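Local coordinates for VP35 (Myotis lucifugus, PDB 6DKU), which probably antagonises host interferon responses through its C-terminal interferon inhibitory domain, as its filoviral VP35 homologues do, at residues P6-L16 with S41-F51. The protein carries 1 engineered substitution. Sequence-based numbering, arbitrary orientation.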
# COMPACT_ATOMS: atom_id res chain seq x y z
N PRO A 6 -21.01 0.95 4.38
CA PRO A 6 -19.70 0.31 4.59
C PRO A 6 -18.66 0.85 3.62
O PRO A 6 -18.97 1.50 2.62
CB PRO A 6 -19.98 -1.17 4.33
CG PRO A 6 -21.45 -1.32 4.45
CD PRO A 6 -22.03 -0.03 3.97
N LEU A 7 -17.40 0.56 3.92
CA LEU A 7 -16.31 1.15 3.15
C LEU A 7 -16.17 0.49 1.78
O LEU A 7 -16.48 -0.69 1.59
CB LEU A 7 -14.98 1.03 3.89
CG LEU A 7 -14.80 1.90 5.13
CD1 LEU A 7 -14.12 1.10 6.22
CD2 LEU A 7 -14.02 3.17 4.80
N ASP A 8 -15.69 1.27 0.83
CA ASP A 8 -15.20 0.80 -0.46
C ASP A 8 -13.79 1.32 -0.62
O ASP A 8 -13.37 2.24 0.10
CB ASP A 8 -16.11 1.28 -1.60
CG ASP A 8 -16.06 2.78 -1.82
OD1 ASP A 8 -16.02 3.53 -0.83
OD2 ASP A 8 -16.09 3.20 -3.00
N PRO A 9 -12.99 0.72 -1.51
CA PRO A 9 -11.58 1.14 -1.63
C PRO A 9 -11.36 2.63 -1.77
O PRO A 9 -10.46 3.18 -1.11
CB PRO A 9 -11.11 0.38 -2.88
CG PRO A 9 -11.91 -0.88 -2.85
CD PRO A 9 -13.27 -0.51 -2.28
N THR A 10 -12.17 3.32 -2.58
CA THR A 10 -11.93 4.74 -2.85
C THR A 10 -12.03 5.58 -1.59
O THR A 10 -11.15 6.41 -1.31
CB THR A 10 -12.92 5.24 -3.91
OG1 THR A 10 -12.91 4.37 -5.04
CG2 THR A 10 -12.55 6.65 -4.35
N GLU A 11 -13.11 5.40 -0.82
CA GLU A 11 -13.25 6.15 0.42
C GLU A 11 -12.14 5.80 1.42
O GLU A 11 -11.61 6.69 2.10
CB GLU A 11 -14.63 5.91 1.03
CG GLU A 11 -14.85 6.56 2.39
CD GLU A 11 -15.17 8.04 2.31
OE1 GLU A 11 -15.23 8.60 1.19
OE2 GLU A 11 -15.36 8.65 3.39
N PHE A 12 -11.75 4.52 1.49
CA PHE A 12 -10.62 4.12 2.33
C PHE A 12 -9.36 4.92 1.97
O PHE A 12 -8.70 5.50 2.85
CB PHE A 12 -10.36 2.61 2.16
CG PHE A 12 -9.18 2.09 2.95
CD1 PHE A 12 -9.33 1.66 4.26
CD2 PHE A 12 -7.92 2.01 2.37
CE1 PHE A 12 -8.25 1.18 4.99
CE2 PHE A 12 -6.83 1.53 3.09
CZ PHE A 12 -6.99 1.12 4.40
N VAL A 13 -9.04 4.98 0.68
CA VAL A 13 -7.87 5.72 0.22
C VAL A 13 -8.00 7.20 0.56
O VAL A 13 -7.02 7.84 0.98
CB VAL A 13 -7.66 5.48 -1.29
CG1 VAL A 13 -6.89 6.62 -1.92
CG2 VAL A 13 -6.93 4.18 -1.53
N ARG A 14 -9.19 7.78 0.38
CA ARG A 14 -9.35 9.21 0.64
C ARG A 14 -9.17 9.53 2.12
O ARG A 14 -8.48 10.50 2.48
CB ARG A 14 -10.72 9.69 0.16
CG ARG A 14 -10.92 11.18 0.37
CD ARG A 14 -12.35 11.64 0.17
NE ARG A 14 -13.27 11.08 1.17
CZ ARG A 14 -13.27 11.40 2.46
NH1 ARG A 14 -12.40 12.27 2.95
NH2 ARG A 14 -14.15 10.83 3.28
N VAL A 15 -9.78 8.73 3.00
CA VAL A 15 -9.66 8.96 4.44
C VAL A 15 -8.21 8.85 4.86
O VAL A 15 -7.65 9.77 5.47
CB VAL A 15 -10.54 7.97 5.22
CG1 VAL A 15 -10.09 7.94 6.69
CG2 VAL A 15 -12.01 8.33 5.10
N LEU A 16 -7.57 7.71 4.56
CA LEU A 16 -6.21 7.52 5.07
C LEU A 16 -5.24 8.52 4.46
O LEU A 16 -4.39 9.07 5.17
CB LEU A 16 -5.74 6.09 4.86
CG LEU A 16 -6.00 5.18 6.06
CD1 LEU A 16 -7.43 4.65 6.05
CD2 LEU A 16 -5.00 4.03 6.10
N SER A 41 -15.57 -5.12 2.20
CA SER A 41 -15.58 -3.99 3.12
C SER A 41 -15.05 -4.35 4.50
O SER A 41 -14.51 -3.49 5.20
CB SER A 41 -17.00 -3.42 3.23
OG SER A 41 -17.80 -4.18 4.12
N HIS A 42 -15.17 -5.62 4.89
CA HIS A 42 -14.71 -6.04 6.21
C HIS A 42 -13.20 -5.84 6.36
O HIS A 42 -12.74 -5.32 7.38
CB HIS A 42 -15.09 -7.50 6.46
CG HIS A 42 -14.63 -8.01 7.78
ND1 HIS A 42 -15.21 -7.61 8.97
CD2 HIS A 42 -13.64 -8.87 8.12
CE1 HIS A 42 -14.60 -8.21 9.98
NE2 HIS A 42 -13.64 -8.98 9.48
N ASP A 43 -12.42 -6.25 5.36
CA ASP A 43 -10.97 -6.04 5.44
C ASP A 43 -10.63 -4.56 5.53
O ASP A 43 -9.76 -4.15 6.31
CB ASP A 43 -10.28 -6.68 4.23
CG ASP A 43 -10.43 -8.18 4.19
OD1 ASP A 43 -10.72 -8.79 5.24
OD2 ASP A 43 -10.27 -8.75 3.10
N LEU A 44 -11.31 -3.73 4.73
CA LEU A 44 -11.09 -2.29 4.80
C LEU A 44 -11.38 -1.74 6.19
O LEU A 44 -10.65 -0.88 6.69
CB LEU A 44 -11.91 -1.56 3.74
CG LEU A 44 -11.53 -1.76 2.27
CD1 LEU A 44 -12.48 -0.98 1.38
CD2 LEU A 44 -10.11 -1.29 2.03
N GLN A 45 -12.44 -2.23 6.86
CA GLN A 45 -12.70 -1.66 8.18
C GLN A 45 -11.80 -2.27 9.25
O GLN A 45 -11.56 -1.64 10.29
CB GLN A 45 -14.18 -1.76 8.52
CG GLN A 45 -14.54 -1.16 9.86
CD GLN A 45 -14.86 0.31 9.74
OE1 GLN A 45 -15.70 0.71 8.93
NE2 GLN A 45 -14.15 1.15 10.51
N VAL A 46 -11.24 -3.45 9.01
CA VAL A 46 -10.16 -3.93 9.87
C VAL A 46 -8.97 -2.99 9.76
O VAL A 46 -8.46 -2.46 10.77
CB VAL A 46 -9.80 -5.38 9.51
CG1 VAL A 46 -8.48 -5.76 10.15
CG2 VAL A 46 -10.91 -6.32 9.95
N ALA A 47 -8.51 -2.74 8.53
CA ALA A 47 -7.38 -1.84 8.32
C ALA A 47 -7.65 -0.46 8.90
O ALA A 47 -6.76 0.15 9.52
CB ALA A 47 -7.06 -1.77 6.83
N MET A 48 -8.87 0.05 8.72
CA MET A 48 -9.20 1.39 9.19
C MET A 48 -9.27 1.44 10.71
O MET A 48 -8.77 2.39 11.33
CB MET A 48 -10.54 1.82 8.59
CG MET A 48 -11.07 3.10 9.16
SD MET A 48 -10.42 4.53 8.28
CE MET A 48 -10.98 4.18 6.62
N ASP A 49 -9.89 0.44 11.33
CA ASP A 49 -9.94 0.39 12.78
C ASP A 49 -8.54 0.35 13.37
O ASP A 49 -8.26 1.02 14.37
CB ASP A 49 -10.76 -0.82 13.23
CG ASP A 49 -12.26 -0.64 13.01
OD1 ASP A 49 -12.70 0.53 12.87
OD2 ASP A 49 -12.98 -1.66 12.96
N HIS A 50 -7.64 -0.43 12.76
CA HIS A 50 -6.26 -0.50 13.24
C HIS A 50 -5.55 0.84 13.07
O HIS A 50 -4.84 1.29 13.98
CB HIS A 50 -5.51 -1.61 12.51
CG HIS A 50 -4.07 -1.71 12.88
ND1 HIS A 50 -3.61 -2.52 13.90
CD2 HIS A 50 -2.97 -1.10 12.36
CE1 HIS A 50 -2.30 -2.41 13.99
NE2 HIS A 50 -1.89 -1.55 13.08
N PHE A 51 -5.72 1.48 11.91
CA PHE A 51 -5.15 2.80 11.67
C PHE A 51 -5.59 3.79 12.73
O PHE A 51 -4.76 4.49 13.34
CB PHE A 51 -5.58 3.27 10.27
CG PHE A 51 -5.11 4.64 9.91
CD1 PHE A 51 -3.80 4.86 9.49
CD2 PHE A 51 -5.98 5.72 9.95
CE1 PHE A 51 -3.37 6.12 9.14
CE2 PHE A 51 -5.56 6.99 9.60
CZ PHE A 51 -4.25 7.18 9.19
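Phe12 and Leu16 of helix 9-16 interleave with Leu44, Met48 and Phe51 of helix 41-51, joining two helices of the alpha-helical subdomain of the VP35 interferon inhibitory domain. The segment axes run nearly parallel, 10° apart with a closest approach of 10.6 Å, and no hydrogen bond crosses between them; the 619 Å² buried between the segments is mostly apolar side chain.

The Phe12 ring lies between two leucines: Leu44 CD2 is over one face, 3.9 Å from the Phe12 ring centroid, and Leu16 CD1 from its own helix lies over the opposite face. With CG anti to the backbone N (chi1 178°), the Phe12 ring reaches the backbone of helix 41-51, where its CE1 meets Leu44 O and, obliquely, Ala47 CB. Leu16 in turn lies over one face of the Phe51 ring, its CG 3.8 Å from the Phe51 centroid and only 5° off the normal, a well-centred CH-pi contact. Tyr19 meets Phe51 edge-to-face, while Ile34 and Ala35 of helix 26-37 also touch Phe12.

Aliphatic packing fills the rest. Met48, bent at chi2 and chi3, brings CE to 3.6 Å from Leu16 CD1 and also against Leu7 CD2, while its SD meets Val15 CG1. Ahead of helix 9-16, Leu7 CB packs against Leu44 CB (4.0 Å), and Leu44 CD1 touches the Asp8-Pro9 peptide.

Polar groups sit at the margin. Asp8 N-caps helix 9-16 through a weak bond from Glu11 N. Gln45 NE2 donates to Asp49 OD1 (2.8 Å), tying its amide along its own helix while Gln45 OE1 faces Leu7 CD1.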